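Local coordinates for OmpT protein (Vibrio cholerae serotype O1, PDB 6EHD) that probably acts as a general diffusion porin, a beta-barrel channel letting small solutes cross the outer membrane of Vibrio cholerae, at residues F79-D93 with Y110-Y124. The protein carries 1 engineered substitution. Residues are numbered along the deposited sequence; the frame is centred on the assembly and turned at random. Where two conformers were deposited one is given.
Sequences FGKFSFGKQWTTSDD and YGTLSDALHDSQVKY
Strand 80-84 runs antiparallel to 121-124, their axes 4.7 Å apart, and both segments turn a corner, at G85-K86 and D119-S120, where a beta bulge shifts the register by one before Q87 pairs with H118 and W88 with L117. On one face F82 and Y124 lie side by side, Y124 CD1 sitting over the F82 ring, offset toward its rim. A chi1 of 179° sets the Y124 ring along strand 80-84, and Y124 OH donates to F79 O at 2.7 Å. On the other face K123 does the gripping. A bend at chi3 (57°) brings K123 NZ to D93 OD2 at 2.7 Å, a salt bridge on the carboxylate's syn side, and to W88 O at 2.9 Å; a water joins NZ to Q87 OE1. Past the corner in the chain, Y110 carries S91 O over the centre of its ring, while Y110 OH meets the anti lone pair of D92 OD1 at 2.7 Å; T89 N bonds A116 O. The arrangement is consistent with the inward-folded constriction loop L3 of general porins. Strand 67-77 flanks 80-84, strand 131-138 flanks 121-128, and S91 OG is hydrogen-bonded to E150 of strand 147-157.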
loop_
_atom_site.group_PDB
_atom_site.type_symbol
_atom_site.label_atom_id
_atom_site.label_comp_id
_atom_site.label_asym_id
_atom_site.label_seq_id
_atom_site.Cartn_x
_atom_site.Cartn_y
_atom_site.Cartn_z
ATOM N N PHE A 79 -12.088 -19.583 -14.913
ATOM C CA PHE A 79 -12.198 -18.280 -15.511
ATOM C C PHE A 79 -11.743 -17.139 -14.551
ATOM O O PHE A 79 -12.027 -15.958 -14.808
ATOM C CB PHE A 79 -13.575 -17.988 -16.131
ATOM C CG PHE A 79 -14.768 -18.392 -15.314
ATOM C CD1 PHE A 79 -15.249 -19.718 -15.353
ATOM C CD2 PHE A 79 -15.523 -17.423 -14.608
ATOM C CE1 PHE A 79 -16.397 -20.079 -14.634
ATOM C CE2 PHE A 79 -16.684 -17.786 -13.892
ATOM C CZ PHE A 79 -17.114 -19.116 -13.910
ATOM N N GLY A 80 -11.005 -17.511 -13.516
ATOM C CA GLY A 80 -10.448 -16.533 -12.549
ATOM C C GLY A 80 -10.896 -16.781 -11.106
ATOM O O GLY A 80 -11.811 -17.633 -10.863
ATOM N N LYS A 81 -10.354 -15.983 -10.173
ATOM C CA LYS A 81 -10.735 -16.036 -8.771
ATOM C C LYS A 81 -11.508 -14.800 -8.422
ATOM O O LYS A 81 -11.056 -13.673 -8.714
ATOM C CB LYS A 81 -9.479 -16.224 -7.864
ATOM C CG LYS A 81 -9.814 -16.292 -6.366
ATOM C CD LYS A 81 -8.565 -16.463 -5.505
ATOM C CE LYS A 81 -9.023 -16.814 -4.083
ATOM N NZ LYS A 81 -7.843 -17.123 -3.245
ATOM N N PHE A 82 -12.614 -14.971 -7.690
ATOM C CA PHE A 82 -13.470 -13.910 -7.235
ATOM C C PHE A 82 -13.480 -13.880 -5.707
ATOM O O PHE A 82 -13.829 -14.915 -5.070
ATOM C CB PHE A 82 -14.914 -14.077 -7.712
ATOM C CG PHE A 82 -15.057 -14.159 -9.231
ATOM C CD1 PHE A 82 -14.796 -15.309 -9.912
ATOM C CD2 PHE A 82 -15.410 -13.059 -9.928
ATOM C CE1 PHE A 82 -14.915 -15.338 -11.334
ATOM C CE2 PHE A 82 -15.531 -13.080 -11.335
ATOM C CZ PHE A 82 -15.271 -14.214 -12.010
ATOM N N SER A 83 -13.162 -12.709 -5.119
ATOM C CA SER A 83 -13.054 -12.559 -3.634
ATOM C C SER A 83 -13.948 -11.457 -3.148
ATOM O O SER A 83 -13.952 -10.298 -3.668
ATOM C CB SER A 83 -11.533 -12.307 -3.215
ATOM O OG SER A 83 -10.734 -13.440 -3.541
ATOM N N PHE A 84 -14.742 -11.766 -2.106
ATOM C CA PHE A 84 -15.754 -10.826 -1.552
ATOM C C PHE A 84 -15.508 -10.505 -0.093
ATOM O O PHE A 84 -15.244 -11.432 0.721
ATOM C CB PHE A 84 -17.232 -11.514 -1.643
ATOM C CG PHE A 84 -17.622 -11.996 -3.046
ATOM C CD1 PHE A 84 -17.188 -13.208 -3.530
ATOM C CD2 PHE A 84 -18.445 -11.240 -3.839
ATOM C CE1 PHE A 84 -17.498 -13.611 -4.808
ATOM C CE2 PHE A 84 -18.780 -11.645 -5.142
ATOM C CZ PHE A 84 -18.284 -12.804 -5.628
ATOM N N GLY A 85 -15.788 -9.244 0.273
ATOM C CA GLY A 85 -15.785 -8.759 1.687
ATOM C C GLY A 85 -14.802 -7.598 1.953
ATOM O O GLY A 85 -14.529 -6.797 1.056
ATOM N N LYS A 86 -14.262 -7.522 3.167
ATOM C CA LYS A 86 -13.435 -6.364 3.650
ATOM C C LYS A 86 -11.978 -6.715 3.263
ATOM O O LYS A 86 -11.412 -7.715 3.770
ATOM C CB LYS A 86 -13.552 -6.217 5.159
ATOM C CG LYS A 86 -12.733 -5.068 5.705
ATOM C CD LYS A 86 -12.868 -4.868 7.218
ATOM C CE LYS A 86 -12.296 -3.481 7.564
ATOM N NZ LYS A 86 -12.232 -3.235 9.020
ATOM N N GLN A 87 -11.389 -5.919 2.328
ATOM C CA GLN A 87 -10.129 -6.287 1.675
ATOM C C GLN A 87 -9.235 -5.059 1.444
ATOM O O GLN A 87 -9.737 -3.928 1.290
ATOM C CB GLN A 87 -10.467 -6.923 0.278
ATOM C CG GLN A 87 -11.199 -8.259 0.393
ATOM C CD GLN A 87 -11.656 -8.841 -0.894
ATOM O OE1 GLN A 87 -10.943 -9.679 -1.510
ATOM N NE2 GLN A 87 -12.918 -8.444 -1.335
ATOM N N TRP A 88 -7.944 -5.298 1.285
ATOM C CA TRP A 88 -7.047 -4.209 0.758
ATOM C C TRP A 88 -7.441 -3.903 -0.708
ATOM O O TRP A 88 -7.940 -4.843 -1.405
ATOM C CB TRP A 88 -5.576 -4.575 0.868
ATOM C CG TRP A 88 -5.137 -5.020 2.235
ATOM C CD1 TRP A 88 -4.524 -6.208 2.517
ATOM C CD2 TRP A 88 -5.446 -4.420 3.483
ATOM N NE1 TRP A 88 -4.355 -6.331 3.857
ATOM C CE2 TRP A 88 -4.912 -5.244 4.477
ATOM C CE3 TRP A 88 -6.139 -3.244 3.872
ATOM C CZ2 TRP A 88 -5.036 -4.951 5.844
ATOM C CZ3 TRP A 88 -6.245 -2.938 5.234
ATOM C CH2 TRP A 88 -5.697 -3.789 6.197
ATOM N N THR A 89 -7.163 -2.696 -1.201
ATOM C CA THR A 89 -7.376 -2.413 -2.655
ATOM C C THR A 89 -6.436 -3.222 -3.576
ATOM O O THR A 89 -5.313 -3.627 -3.178
ATOM C CB THR A 89 -7.287 -0.914 -3.002
ATOM O OG1 THR A 89 -5.953 -0.427 -2.792
ATOM C CG2 THR A 89 -8.274 -0.075 -2.211
ATOM N N THR A 90 -6.907 -3.500 -4.790
ATOM C CA THR A 90 -6.104 -4.095 -5.851
ATOM C C THR A 90 -4.810 -3.193 -6.091
ATOM O O THR A 90 -3.693 -3.732 -6.261
ATOM C CB THR A 90 -6.898 -4.179 -7.193
ATOM O OG1 THR A 90 -8.039 -5.013 -7.006
ATOM C CG2 THR A 90 -6.027 -4.738 -8.318
ATOM N N SER A 91 -5.023 -1.877 -6.043
ATOM C CA SER A 91 -3.869 -0.914 -6.164
ATOM C C SER A 91 -2.780 -1.121 -5.088
ATOM O O SER A 91 -1.548 -0.978 -5.370
ATOM C CB SER A 91 -4.388 0.555 -6.207
ATOM O OG SER A 91 -5.295 0.816 -5.131
ATOM N N ASP A 92 -3.195 -1.465 -3.878
ATOM C CA ASP A 92 -2.256 -1.776 -2.742
ATOM C C ASP A 92 -1.568 -3.094 -2.963
ATOM O O ASP A 92 -0.355 -3.190 -2.689
ATOM C CB ASP A 92 -2.983 -1.771 -1.436
ATOM C CG ASP A 92 -2.072 -1.752 -0.186
ATOM O OD1 ASP A 92 -1.336 -0.791 -0.006
ATOM O OD2 ASP A 92 -2.198 -2.677 0.639
ATOM N N ASP A 93 -2.283 -4.101 -3.512
ATOM C CA ASP A 93 -1.686 -5.428 -3.773
ATOM C C ASP A 93 -0.597 -5.283 -4.837
ATOM O O ASP A 93 0.535 -5.885 -4.738
ATOM C CB ASP A 93 -2.737 -6.422 -4.314
ATOM C CG ASP A 93 -3.842 -6.805 -3.323
ATOM O OD1 ASP A 93 -3.716 -6.560 -2.112
ATOM O OD2 ASP A 93 -4.902 -7.362 -3.858
ATOM N N TYR A 110 -2.337 5.995 -5.355
ATOM C CA TYR A 110 -3.676 5.352 -5.373
ATOM C C TYR A 110 -4.489 5.582 -4.036
ATOM O O TYR A 110 -5.721 5.412 -4.051
ATOM C CB TYR A 110 -3.552 3.816 -5.580
ATOM C CG TYR A 110 -2.723 3.077 -4.537
ATOM C CD1 TYR A 110 -1.316 2.954 -4.664
ATOM C CD2 TYR A 110 -3.309 2.564 -3.377
ATOM C CE1 TYR A 110 -0.552 2.350 -3.652
ATOM C CE2 TYR A 110 -2.559 1.969 -2.369
ATOM C CZ TYR A 110 -1.176 1.853 -2.505
ATOM O OH TYR A 110 -0.475 1.248 -1.469
ATOM N N GLY A 111 -3.782 5.840 -2.914
ATOM C CA GLY A 111 -4.312 5.703 -1.573
ATOM C C GLY A 111 -4.744 6.993 -0.912
ATOM O O GLY A 111 -5.103 7.014 0.281
ATOM N N THR A 112 -4.663 8.075 -1.641
ATOM C CA THR A 112 -4.856 9.431 -1.056
ATOM C C THR A 112 -6.198 9.597 -0.284
ATOM O O THR A 112 -6.188 10.197 0.804
ATOM C CB THR A 112 -4.740 10.502 -2.152
ATOM O OG1 THR A 112 -3.571 10.193 -2.904
ATOM C CG2 THR A 112 -4.662 11.961 -1.579
ATOM N N LEU A 113 -7.274 9.036 -0.826
ATOM C CA LEU A 113 -8.613 8.974 -0.216
ATOM C C LEU A 113 -9.035 7.687 0.509
ATOM O O LEU A 113 -9.799 7.761 1.489
ATOM C CB LEU A 113 -9.673 9.359 -1.262
ATOM C CG LEU A 113 -9.474 10.621 -2.114
ATOM C CD1 LEU A 113 -10.589 10.852 -3.128
ATOM C CD2 LEU A 113 -9.279 11.877 -1.287
ATOM N N SER A 114 -8.535 6.530 0.055
ATOM C CA SER A 114 -9.018 5.216 0.487
ATOM C C SER A 114 -8.235 4.678 1.679
ATOM O O SER A 114 -8.752 3.811 2.387
ATOM C CB SER A 114 -8.930 4.212 -0.716
ATOM O OG SER A 114 -7.555 4.036 -1.087
ATOM N N ASP A 115 -6.992 5.159 1.907
ATOM C CA ASP A 115 -6.035 4.512 2.831
ATOM C C ASP A 115 -5.874 2.981 2.515
ATOM O O ASP A 115 -5.670 2.194 3.398
ATOM C CB ASP A 115 -6.449 4.692 4.321
ATOM C CG ASP A 115 -6.468 6.163 4.755
ATOM O OD1 ASP A 115 -5.863 7.043 4.078
ATOM O OD2 ASP A 115 -7.114 6.444 5.781
ATOM N N ALA A 116 -6.038 2.600 1.245
ATOM C CA ALA A 116 -5.734 1.299 0.751
ATOM C C ALA A 116 -6.746 0.235 1.199
ATOM O O ALA A 116 -6.479 -0.939 1.034
ATOM C CB ALA A 116 -4.294 0.896 1.090
ATOM N N LEU A 117 -7.943 0.641 1.621
ATOM C CA LEU A 117 -8.933 -0.293 2.140
ATOM C C LEU A 117 -10.351 0.090 1.673
ATOM O O LEU A 117 -10.659 1.286 1.681
ATOM C CB LEU A 117 -8.861 -0.181 3.673
ATOM C CG LEU A 117 -9.931 -0.776 4.605
ATOM C CD1 LEU A 117 -9.849 -2.274 4.486
ATOM C CD2 LEU A 117 -9.748 -0.346 6.055
ATOM N N HIS A 118 -11.186 -0.921 1.370
ATOM C CA HIS A 118 -12.662 -0.759 1.158
ATOM C C HIS A 118 -13.321 -1.987 1.737
ATOM O O HIS A 118 -12.936 -3.175 1.464
ATOM C CB HIS A 118 -12.998 -0.545 -0.324
ATOM C CG HIS A 118 -14.413 -0.075 -0.621
ATOM N ND1 HIS A 118 -15.535 -0.870 -0.430
ATOM C CD2 HIS A 118 -14.864 1.089 -1.170
ATOM C CE1 HIS A 118 -16.616 -0.170 -0.770
ATOM N NE2 HIS A 118 -16.233 0.984 -1.291
ATOM N N ASP A 119 -14.300 -1.718 2.610
ATOM C CA ASP A 119 -14.975 -2.769 3.403
ATOM C C ASP A 119 -15.957 -3.665 2.642
ATOM O O ASP A 119 -16.429 -4.702 3.157
ATOM C CB ASP A 119 -15.779 -2.126 4.573
ATOM C CG ASP A 119 -14.892 -1.493 5.643
ATOM O OD1 ASP A 119 -13.645 -1.588 5.546
ATOM O OD2 ASP A 119 -15.451 -0.853 6.576
ATOM N N SER A 120 -16.332 -3.284 1.446
ATOM C CA SER A 120 -17.237 -4.142 0.707
ATOM C C SER A 120 -16.841 -4.167 -0.772
ATOM O O SER A 120 -17.426 -3.434 -1.575
ATOM C CB SER A 120 -18.708 -3.687 0.885
ATOM O OG SER A 120 -19.502 -4.560 0.113
ATOM N N GLN A 121 -15.863 -5.032 -1.124
ATOM C CA GLN A 121 -15.403 -5.122 -2.496
ATOM C C GLN A 121 -15.622 -6.490 -3.053
ATOM O O GLN A 121 -15.635 -7.470 -2.300
ATOM C CB GLN A 121 -13.859 -4.901 -2.577
ATOM C CG GLN A 121 -13.349 -3.570 -2.323
ATOM C CD GLN A 121 -11.777 -3.525 -2.434
ATOM O OE1 GLN A 121 -11.216 -3.448 -3.527
ATOM N NE2 GLN A 121 -11.114 -3.555 -1.279
ATOM N N VAL A 122 -15.718 -6.546 -4.379
ATOM C CA VAL A 122 -15.448 -7.748 -5.148
ATOM C C VAL A 122 -14.105 -7.579 -5.890
ATOM O O VAL A 122 -13.954 -6.602 -6.634
ATOM C CB VAL A 122 -16.459 -8.017 -6.279
ATOM C CG1 VAL A 122 -16.366 -9.448 -6.712
ATOM C CG2 VAL A 122 -17.842 -7.605 -5.893
ATOM N N LYS A 123 -13.199 -8.566 -5.763
ATOM C CA LYS A 123 -11.857 -8.462 -6.414
ATOM C C LYS A 123 -11.713 -9.687 -7.279
ATOM O O LYS A 123 -12.217 -10.785 -6.921
ATOM C CB LYS A 123 -10.727 -8.324 -5.354
ATOM C CG LYS A 123 -10.671 -6.961 -4.672
ATOM C CD LYS A 123 -9.646 -6.860 -3.517
ATOM C CE LYS A 123 -8.211 -7.210 -3.931
ATOM N NZ LYS A 123 -7.383 -7.339 -2.672
ATOM N N TYR A 124 -11.114 -9.474 -8.431
ATOM C CA TYR A 124 -10.860 -10.498 -9.437
ATOM C C TYR A 124 -9.365 -10.694 -9.737
ATOM O O TYR A 124 -8.625 -9.696 -9.866
ATOM C CB TYR A 124 -11.564 -10.048 -10.757
ATOM C CG TYR A 124 -11.375 -10.978 -11.918
ATOM C CD1 TYR A 124 -12.058 -12.212 -11.996
ATOM C CD2 TYR A 124 -10.498 -10.646 -12.974
ATOM C CE1 TYR A 124 -11.914 -13.061 -13.067
ATOM C CE2 TYR A 124 -10.330 -11.498 -14.058
ATOM C CZ TYR A 124 -11.047 -12.694 -14.126
ATOM O OH TYR A 124 -10.806 -13.567 -15.192
HETATM O O HOH W 1 -8.327 -9.699 -1.468
HETATM O O HOH W 2 -7.670 -7.941 -7.539
HETATM O O HOH W 3 -9.712 -3.019 -5.838
#